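Local coordinates for protein Serpin48 (Tenebrio molitor, PDB 3OZQ) that inhibits the protease SPE with high specificity, as a serpin of the innate immunity of this insect, at residues S17-T29 / L243-L255. Residues are numbered along the deposited sequence; the frame is centred on the assembly and turned at random.
Sequences SFTPSVYKEVLKT and LVSLESKIKRSFL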
ATOM      1  N   SER A  17      -2.434   3.759  11.881  1.00 45.65           N
ATOM      2  CA  SER A  17      -2.703   5.180  12.054  1.00 43.75           C
ATOM      3  C   SER A  17      -2.012   6.003  10.959  1.00 43.65           C
ATOM      4  O   SER A  17      -2.478   7.084  10.590  1.00 43.92           O
ATOM      5  CB  SER A  17      -2.285   5.648  13.449  1.00 55.43           C
ATOM      6  OG  SER A  17      -0.997   5.163  13.792  1.00 57.45           O
ATOM      7  N   PHE A  18      -0.908   5.473  10.442  1.00 40.31           N
ATOM      8  CA  PHE A  18      -0.180   6.085   9.330  1.00 44.45           C
ATOM      9  C   PHE A  18      -1.038   6.050   8.071  1.00 39.37           C
ATOM     10  O   PHE A  18      -1.003   6.964   7.243  1.00 37.22           O
ATOM     11  CB  PHE A  18       1.129   5.311   9.109  1.00 42.94           C
ATOM     12  CG  PHE A  18       2.070   5.934   8.111  1.00 45.65           C
ATOM     13  CD1 PHE A  18       2.491   7.245   8.246  1.00 42.80           C
ATOM     14  CD2 PHE A  18       2.583   5.174   7.060  1.00 41.11           C
ATOM     15  CE1 PHE A  18       3.388   7.804   7.330  1.00 44.96           C
ATOM     16  CE2 PHE A  18       3.482   5.716   6.152  1.00 41.59           C
ATOM     17  CZ  PHE A  18       3.888   7.040   6.282  1.00 40.69           C
ATOM     18  N   THR A  19      -1.834   4.992   7.954  1.00 40.38           N
ATOM     19  CA  THR A  19      -2.587   4.711   6.732  1.00 37.52           C
ATOM     20  C   THR A  19      -3.541   5.829   6.302  1.00 37.16           C
ATOM     21  O   THR A  19      -3.479   6.288   5.154  1.00 34.09           O
ATOM     22  CB  THR A  19      -3.292   3.358   6.818  1.00 34.63           C
ATOM     23  OG1 THR A  19      -2.302   2.322   6.888  1.00 38.99           O
ATOM     24  CG2 THR A  19      -4.182   3.128   5.595  1.00 35.29           C
ATOM     25  N   PRO A  20      -4.420   6.279   7.214  1.00 37.68           N
ATOM     26  CA  PRO A  20      -5.335   7.370   6.863  1.00 38.45           C
ATOM     27  C   PRO A  20      -4.612   8.674   6.586  1.00 43.01           C
ATOM     28  O   PRO A  20      -5.088   9.439   5.753  1.00 43.62           O
ATOM     29  CB  PRO A  20      -6.220   7.515   8.109  1.00 40.87           C
ATOM     30  CG  PRO A  20      -5.480   6.821   9.209  1.00 42.63           C
ATOM     31  CD  PRO A  20      -4.722   5.716   8.543  1.00 38.06           C
ATOM     32  N   SER A  21      -3.496   8.924   7.272  1.00 39.76           N
ATOM     33  CA  SER A  21      -2.721  10.128   7.020  1.00 43.01           C
ATOM     34  C   SER A  21      -2.180  10.080   5.598  1.00 42.90           C
ATOM     35  O   SER A  21      -2.219  11.069   4.885  1.00 42.08           O
ATOM     36  CB  SER A  21      -1.568  10.267   8.024  1.00 47.18           C
ATOM     37  OG  SER A  21      -2.047  10.344   9.360  1.00 48.87           O
ATOM     38  N   VAL A  22      -1.682   8.917   5.190  1.00 39.98           N
ATOM     39  CA  VAL A  22      -1.200   8.750   3.824  1.00 37.61           C
ATOM     40  C   VAL A  22      -2.322   8.908   2.800  1.00 38.19           C
ATOM     41  O   VAL A  22      -2.170   9.639   1.815  1.00 38.38           O
ATOM     42  CB  VAL A  22      -0.453   7.417   3.641  1.00 37.46           C
ATOM     43  CG1 VAL A  22      -0.152   7.170   2.168  1.00 34.60           C
ATOM     44  CG2 VAL A  22       0.864   7.451   4.426  1.00 35.80           C
ATOM     45  N   TYR A  23      -3.457   8.245   3.046  1.00 37.38           N
ATOM     46  CA  TYR A  23      -4.601   8.312   2.144  1.00 38.75           C
ATOM     47  C   TYR A  23      -4.977   9.776   1.904  1.00 43.15           C
ATOM     48  O   TYR A  23      -5.154  10.201   0.761  1.00 37.20           O
ATOM     49  CB  TYR A  23      -5.779   7.491   2.721  1.00 34.96           C
ATOM     50  CG  TYR A  23      -7.042   7.435   1.898  1.00 36.10           C
ATOM     51  CD1 TYR A  23      -7.480   6.237   1.335  1.00 33.27           C
ATOM     52  CD2 TYR A  23      -7.816   8.570   1.702  1.00 40.15           C
ATOM     53  CE1 TYR A  23      -8.661   6.178   0.593  1.00 38.58           C
ATOM     54  CE2 TYR A  23      -8.988   8.524   0.967  1.00 39.46           C
ATOM     55  CZ  TYR A  23      -9.405   7.327   0.412  1.00 40.46           C
ATOM     56  OH  TYR A  23     -10.568   7.303  -0.318  1.00 39.89           O
ATOM     57  N   LYS A  24      -5.075  10.549   2.984  1.00 40.99           N
ATOM     58  CA  LYS A  24      -5.495  11.952   2.895  1.00 42.10           C
ATOM     59  C   LYS A  24      -4.570  12.755   2.002  1.00 42.88           C
ATOM     60  O   LYS A  24      -5.005  13.624   1.256  1.00 46.30           O
ATOM     61  CB  LYS A  24      -5.552  12.596   4.289  1.00 48.04           C
ATOM     62  CG  LYS A  24      -6.247  13.954   4.312  1.00 56.70           C
ATOM     63  CD  LYS A  24      -6.564  14.415   5.743  1.00 63.42           C
ATOM     64  CE  LYS A  24      -7.822  13.737   6.314  1.00 67.09           C
ATOM     65  NZ  LYS A  24      -9.123  14.399   5.934  1.00 61.17           N
ATOM     66  N   GLU A  25      -3.281  12.461   2.082  1.00 41.69           N
ATOM     67  CA  GLU A  25      -2.308  13.130   1.234  1.00 42.24           C
ATOM     68  C   GLU A  25      -2.434  12.688  -0.221  1.00 41.28           C
ATOM     69  O   GLU A  25      -2.485  13.519  -1.126  1.00 43.38           O
ATOM     70  CB  GLU A  25      -0.895  12.857   1.746  1.00 42.84           C
ATOM     71  CG  GLU A  25      -0.070  14.098   1.913  1.00 47.36           C
ATOM     72  CD  GLU A  25      -0.853  15.230   2.545  1.00 48.68           C
ATOM     73  OE1 GLU A  25      -1.373  15.049   3.663  1.00 50.93           O
ATOM     74  OE2 GLU A  25      -0.942  16.307   1.918  1.00 54.01           O
ATOM     75  N   VAL A  26      -2.500  11.379  -0.449  1.00 38.82           N
ATOM     76  CA  VAL A  26      -2.530  10.868  -1.820  1.00 42.39           C
ATOM     77  C   VAL A  26      -3.725  11.403  -2.599  1.00 41.26           C
ATOM     78  O   VAL A  26      -3.611  11.725  -3.783  1.00 44.91           O
ATOM     79  CB  VAL A  26      -2.486   9.337  -1.874  1.00 37.94           C
ATOM     80  CG1 VAL A  26      -2.856   8.843  -3.279  1.00 41.01           C
ATOM     81  CG2 VAL A  26      -1.106   8.855  -1.479  1.00 37.10           C
ATOM     82  N   LEU A  27      -4.860  11.496  -1.916  1.00 40.61           N
ATOM     83  CA  LEU A  27      -6.073  12.097  -2.451  1.00 43.68           C
ATOM     84  C   LEU A  27      -5.806  13.397  -3.190  1.00 46.37           C
ATOM     85  O   LEU A  27      -6.397  13.654  -4.238  1.00 53.80           O
ATOM     86  CB  LEU A  27      -7.029  12.396  -1.297  1.00 46.57           C
ATOM     87  CG  LEU A  27      -8.348  11.650  -1.250  1.00 48.63           C
ATOM     88  CD1 LEU A  27      -9.063  12.004   0.048  1.00 50.27           C
ATOM     89  CD2 LEU A  27      -9.196  11.997  -2.472  1.00 50.64           C
ATOM     90  N   LYS A  28      -4.936  14.227  -2.623  1.00 44.73           N
ATOM     91  CA  LYS A  28      -4.669  15.558  -3.155  1.00 47.66           C
ATOM     92  C   LYS A  28      -4.224  15.521  -4.604  1.00 51.93           C
ATOM     93  O   LYS A  28      -4.569  16.402  -5.385  1.00 57.51           O
ATOM     94  CB  LYS A  28      -3.599  16.273  -2.319  1.00 51.06           C
ATOM     95  CG  LYS A  28      -4.055  16.689  -0.923  1.00 51.63           C
ATOM     96  CD  LYS A  28      -2.895  17.337  -0.165  1.00 50.08           C
ATOM     97  CE  LYS A  28      -3.317  17.885   1.184  1.00 54.59           C
ATOM     98  NZ  LYS A  28      -2.151  18.494   1.886  1.00 55.83           N
ATOM     99  N   THR A  29      -3.457  14.499  -4.960  1.00 47.39           N
ATOM    100  CA  THR A  29      -2.909  14.398  -6.303  1.00 49.68           C
ATOM    101  C   THR A  29      -3.665  13.377  -7.158  1.00 49.23           C
ATOM    102  O   THR A  29      -3.641  13.442  -8.387  1.00 50.65           O
ATOM    103  CB  THR A  29      -1.392  14.079  -6.263  1.00 49.20           C
ATOM    104  OG1 THR A  29      -0.874  13.977  -7.598  1.00 56.54           O
ATOM    105  CG2 THR A  29      -1.133  12.787  -5.528  1.00 44.13           C
ATOM    106  N   LEU A 243     -18.973   9.575  -0.548  1.00 55.45           N
ATOM    107  CA  LEU A 243     -17.540   9.296  -0.387  1.00 50.18           C
ATOM    108  C   LEU A 243     -16.738  10.443   0.235  1.00 53.44           C
ATOM    109  O   LEU A 243     -16.006  10.242   1.211  1.00 48.54           O
ATOM    110  CB  LEU A 243     -16.912   8.896  -1.721  1.00 49.78           C
ATOM    111  CG  LEU A 243     -15.403   8.649  -1.716  1.00 45.89           C
ATOM    112  CD1 LEU A 243     -15.008   7.596  -0.688  1.00 41.08           C
ATOM    113  CD2 LEU A 243     -14.936   8.235  -3.100  1.00 47.02           C
ATOM    114  N   VAL A 244     -16.862  11.637  -0.340  1.00 52.26           N
ATOM    115  CA  VAL A 244     -16.172  12.809   0.191  1.00 57.37           C
ATOM    116  C   VAL A 244     -16.409  12.934   1.690  1.00 56.18           C
ATOM    117  O   VAL A 244     -15.484  13.217   2.457  1.00 59.55           O
ATOM    118  CB  VAL A 244     -16.629  14.098  -0.510  1.00 57.84           C
ATOM    119  CG1 VAL A 244     -15.872  14.289  -1.815  1.00 61.88           C
ATOM    120  CG2 VAL A 244     -18.130  14.057  -0.751  1.00 63.56           C
ATOM    121  N   SER A 245     -17.653  12.717   2.099  1.00 55.62           N
ATOM    122  CA  SER A 245     -18.014  12.736   3.508  1.00 58.81           C
ATOM    123  C   SER A 245     -17.134  11.774   4.288  1.00 56.82           C
ATOM    124  O   SER A 245     -16.627  12.110   5.358  1.00 59.43           O
ATOM    125  CB  SER A 245     -19.486  12.346   3.695  1.00 62.37           C
ATOM    126  OG  SER A 245     -20.305  12.919   2.683  1.00 64.97           O
ATOM    127  N   LEU A 246     -16.965  10.569   3.755  1.00 55.16           N
ATOM    128  CA  LEU A 246     -16.162   9.551   4.426  1.00 54.23           C
ATOM    129  C   LEU A 246     -14.709   9.974   4.472  1.00 52.40           C
ATOM    130  O   LEU A 246     -13.969   9.586   5.372  1.00 52.05           O
ATOM    131  CB  LEU A 246     -16.267   8.207   3.706  1.00 52.35           C
ATOM    132  CG  LEU A 246     -17.603   7.472   3.725  1.00 51.86           C
ATOM    133  CD1 LEU A 246     -17.509   6.224   2.859  1.00 47.78           C
ATOM    134  CD2 LEU A 246     -17.998   7.106   5.157  1.00 54.45           C
ATOM    135  N   GLU A 247     -14.309  10.772   3.489  1.00 54.58           N
ATOM    136  CA  GLU A 247     -12.925  11.200   3.368  1.00 53.85           C
ATOM    137  C   GLU A 247     -12.645  12.413   4.242  1.00 55.87           C
ATOM    138  O   GLU A 247     -11.511  12.656   4.640  1.00 50.89           O
ATOM    139  CB  GLU A 247     -12.584  11.471   1.906  1.00 51.52           C
ATOM    140  CG  GLU A 247     -12.713  10.223   1.057  1.00 47.29           C
ATOM    141  CD  GLU A 247     -12.395  10.453  -0.404  1.00 52.13           C
ATOM    142  OE1 GLU A 247     -12.647  11.564  -0.918  1.00 55.70           O
ATOM    143  OE2 GLU A 247     -11.889   9.504  -1.041  1.00 53.66           O
ATOM    144  N   SER A 248     -13.690  13.165   4.556  1.00 57.03           N
ATOM    145  CA  SER A 248     -13.552  14.258   5.502  1.00 55.32           C
ATOM    146  C   SER A 248     -13.412  13.661   6.892  1.00 55.07           C
ATOM    147  O   SER A 248     -12.877  14.303   7.803  1.00 58.72           O
ATOM    148  CB  SER A 248     -14.748  15.203   5.424  1.00 62.78           C
ATOM    149  OG  SER A 248     -14.773  15.876   4.174  1.00 63.22           O
ATOM    150  N   LYS A 249     -13.869  12.420   7.036  1.00 48.99           N
ATOM    151  CA  LYS A 249     -13.709  11.664   8.279  1.00 53.55           C
ATOM    152  C   LYS A 249     -12.855  10.407   8.070  1.00 53.09           C
ATOM    153  O   LYS A 249     -13.122   9.353   8.661  1.00 45.82           O
ATOM    154  CB  LYS A 249     -15.078  11.270   8.843  1.00 59.66           C
ATOM    155  CG  LYS A 249     -16.040  12.437   8.984  1.00 62.98           C
ATOM    156  CD  LYS A 249     -17.483  11.976   9.087  1.00 61.74           C
ATOM    157  CE  LYS A 249     -18.430  13.138   8.803  1.00 66.58           C
ATOM    158  NZ  LYS A 249     -18.094  13.802   7.504  1.00 67.41           N
ATOM    159  N   ILE A 250     -11.813  10.535   7.248  1.00 53.67           N
ATOM    160  CA  ILE A 250     -11.013   9.391   6.814  1.00 49.80           C
ATOM    161  C   ILE A 250     -10.454   8.550   7.958  1.00 49.90           C
ATOM    162  O   ILE A 250     -10.274   7.335   7.833  1.00 47.56           O
ATOM    163  CB  ILE A 250      -9.847   9.838   5.912  1.00 47.58           C
ATOM    164  CG1 ILE A 250      -9.272   8.629   5.178  1.00 45.83           C
ATOM    165  CG2 ILE A 250      -8.785  10.572   6.726  1.00 52.74           C
ATOM    166  CD1 ILE A 250     -10.313   7.865   4.376  1.00 38.86           C
ATOM    167  N   LYS A 251     -10.178   9.205   9.076  1.00 54.48           N
ATOM    168  CA  LYS A 251      -9.632   8.540  10.250  1.00 56.35           C
ATOM    169  C   LYS A 251     -10.597   7.466  10.753  1.00 54.75           C
ATOM    170  O   LYS A 251     -10.218   6.315  10.990  1.00 52.22           O
ATOM    171  CB  LYS A 251      -9.380   9.569  11.357  1.00 59.34           C
ATOM    172  CG  LYS A 251      -8.742  10.889  10.891  1.00 60.65           C
ATOM    173  CD  LYS A 251      -9.630  11.683   9.907  1.00 58.85           C
ATOM    174  CE  LYS A 251     -10.881  12.243  10.566  1.00 62.23           C
ATOM    175  NZ  LYS A 251     -11.869  11.180  10.925  1.00 63.70           N
ATOM    176  N   ARG A 252     -11.856   7.850  10.911  1.00 59.89           N
ATOM    177  CA  ARG A 252     -12.871   6.929  11.411  1.00 56.70           C
ATOM    178  C   ARG A 252     -13.035   5.721  10.487  1.00 54.08           C
ATOM    179  O   ARG A 252     -13.255   4.604  10.946  1.00 50.43           O
ATOM    180  CB  ARG A 252     -14.210   7.646  11.591  1.00 62.90           C
ATOM    181  CG  ARG A 252     -14.332   8.440  12.885  1.00 66.91           C
ATOM    182  CD  ARG A 252     -13.254   9.508  12.995  1.00 68.76           C
ATOM    183  NE  ARG A 252     -13.458  10.377  14.153  1.00 77.94           N
ATOM    184  CZ  ARG A 252     -14.069  11.558  14.104  1.00 76.65           C
ATOM    185  NH1 ARG A 252     -14.536  12.018  12.950  1.00 72.26           N
ATOM    186  NH2 ARG A 252     -14.212  12.280  15.209  1.00 76.40           N
ATOM    187  N   SER A 253     -12.900   5.946   9.186  1.00 49.02           N
ATOM    188  CA  SER A 253     -13.151   4.886   8.213  1.00 50.88           C
ATOM    189  C   SER A 253     -12.168   3.712   8.302  1.00 46.52           C
ATOM    190  O   SER A 253     -12.488   2.603   7.884  1.00 44.81           O
ATOM    191  CB  SER A 253     -13.175   5.462   6.795  1.00 47.48           C
ATOM    192  OG  SER A 253     -14.058   6.567   6.720  1.00 49.66           O
ATOM    193  N   PHE A 254     -10.976   3.947   8.836  1.00 47.63           N
ATOM    194  CA  PHE A 254      -9.972   2.882   8.908  1.00 45.42           C
ATOM    195  C   PHE A 254      -9.886   2.243  10.288  1.00 50.28           C
ATOM    196  O   PHE A 254      -9.337   1.150  10.447  1.00 46.02           O
ATOM    197  CB  PHE A 254      -8.600   3.397   8.467  1.00 44.45           C
ATOM    198  CG  PHE A 254      -8.483   3.590   6.988  1.00 41.53           C
ATOM    199  CD1 PHE A 254      -8.583   4.849   6.428  1.00 40.65           C
ATOM    200  CD2 PHE A 254      -8.293   2.507   6.154  1.00 41.08           C
ATOM    201  CE1 PHE A 254      -8.486   5.023   5.063  1.00 43.59           C
ATOM    202  CE2 PHE A 254      -8.205   2.676   4.785  1.00 38.27           C
ATOM    203  CZ  PHE A 254      -8.294   3.937   4.242  1.00 41.20           C
ATOM    204  N   LEU A 255     -10.440   2.936  11.278  1.00 50.89           N
ATOM    205  CA  LEU A 255     -10.552   2.397  12.626  1.00 56.35           C
ATOM    206  C   LEU A 255     -11.164   1.008  12.622  1.00 58.13           C
ATOM    207  O   LEU A 255     -12.051   0.715  11.824  1.00 55.81           O
ATOM    208  CB  LEU A 255     -11.415   3.310  13.492  1.00 59.26           C
ATOM    209  CG  LEU A 255     -10.945   4.753  13.627  1.00 58.13           C
ATOM    210  CD1 LEU A 255     -11.752   5.456  14.714  1.00 62.33           C
ATOM    211  CD2 LEU A 255      -9.459   4.790  13.932  1.00 58.34           C
TER
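Ile250 lays its CD1 methyl over one face of the Tyr23 ring, 3.9 Å from the centroid of that ring in a CH-pi contact, while the carboxylate oxygen OE2 of Glu247 lies at the ring's edge beside the hydroxyl. Phe254 turns an edge toward the face of Tyr23 in an offset edge-to-face pair, the two planes 62° apart and CZ of Phe254 3.8 Å from CD1 of Tyr23. The phenylalanine is covered in its turn: CG2 of Thr19 sits over one of its faces, CG1 of Ile250 is at its edge, and CB of Pro20 packs against its CD1 at 3.9 Å. Tyr23 reaches this cluster because its CG is anti to the backbone N (chi1 -179°), which carries the ring out from helix 17-29 toward the other segment.

At the far end of the ring, Tyr23 OH donates to OE2 of Glu247 over 2.7 Å, and the carboxylate oxygen receives it on its anti lone pair, turned away from OE1, with ring and carboxylate planes 71° apart. The same oxygen forms a salt bridge with Arg371 of strand 365-372, and the methyls of Leu27 pack against the carboxylate, CD1 lying 3.7 Å from Glu247 CD. Lys24, kinked in the last bonds of its chain, passes Ile250 closely and donates from NZ to the backbone O of Glu247 at 3.2 Å, in the carbonyl plane. Helix 17-29 and the short helices 243-248 and 250-254 thus meet beside strands 356-362 and 365-372 of the serpin fold, where Ile357 touches Tyr23, Ile250 and Phe254. A phenol and a guanidinium group converge on OE2 and place it, so buried Glu247 is probably ionised within a largely apolar interface whose other cross-segment hydrogen bond comes from Lys24.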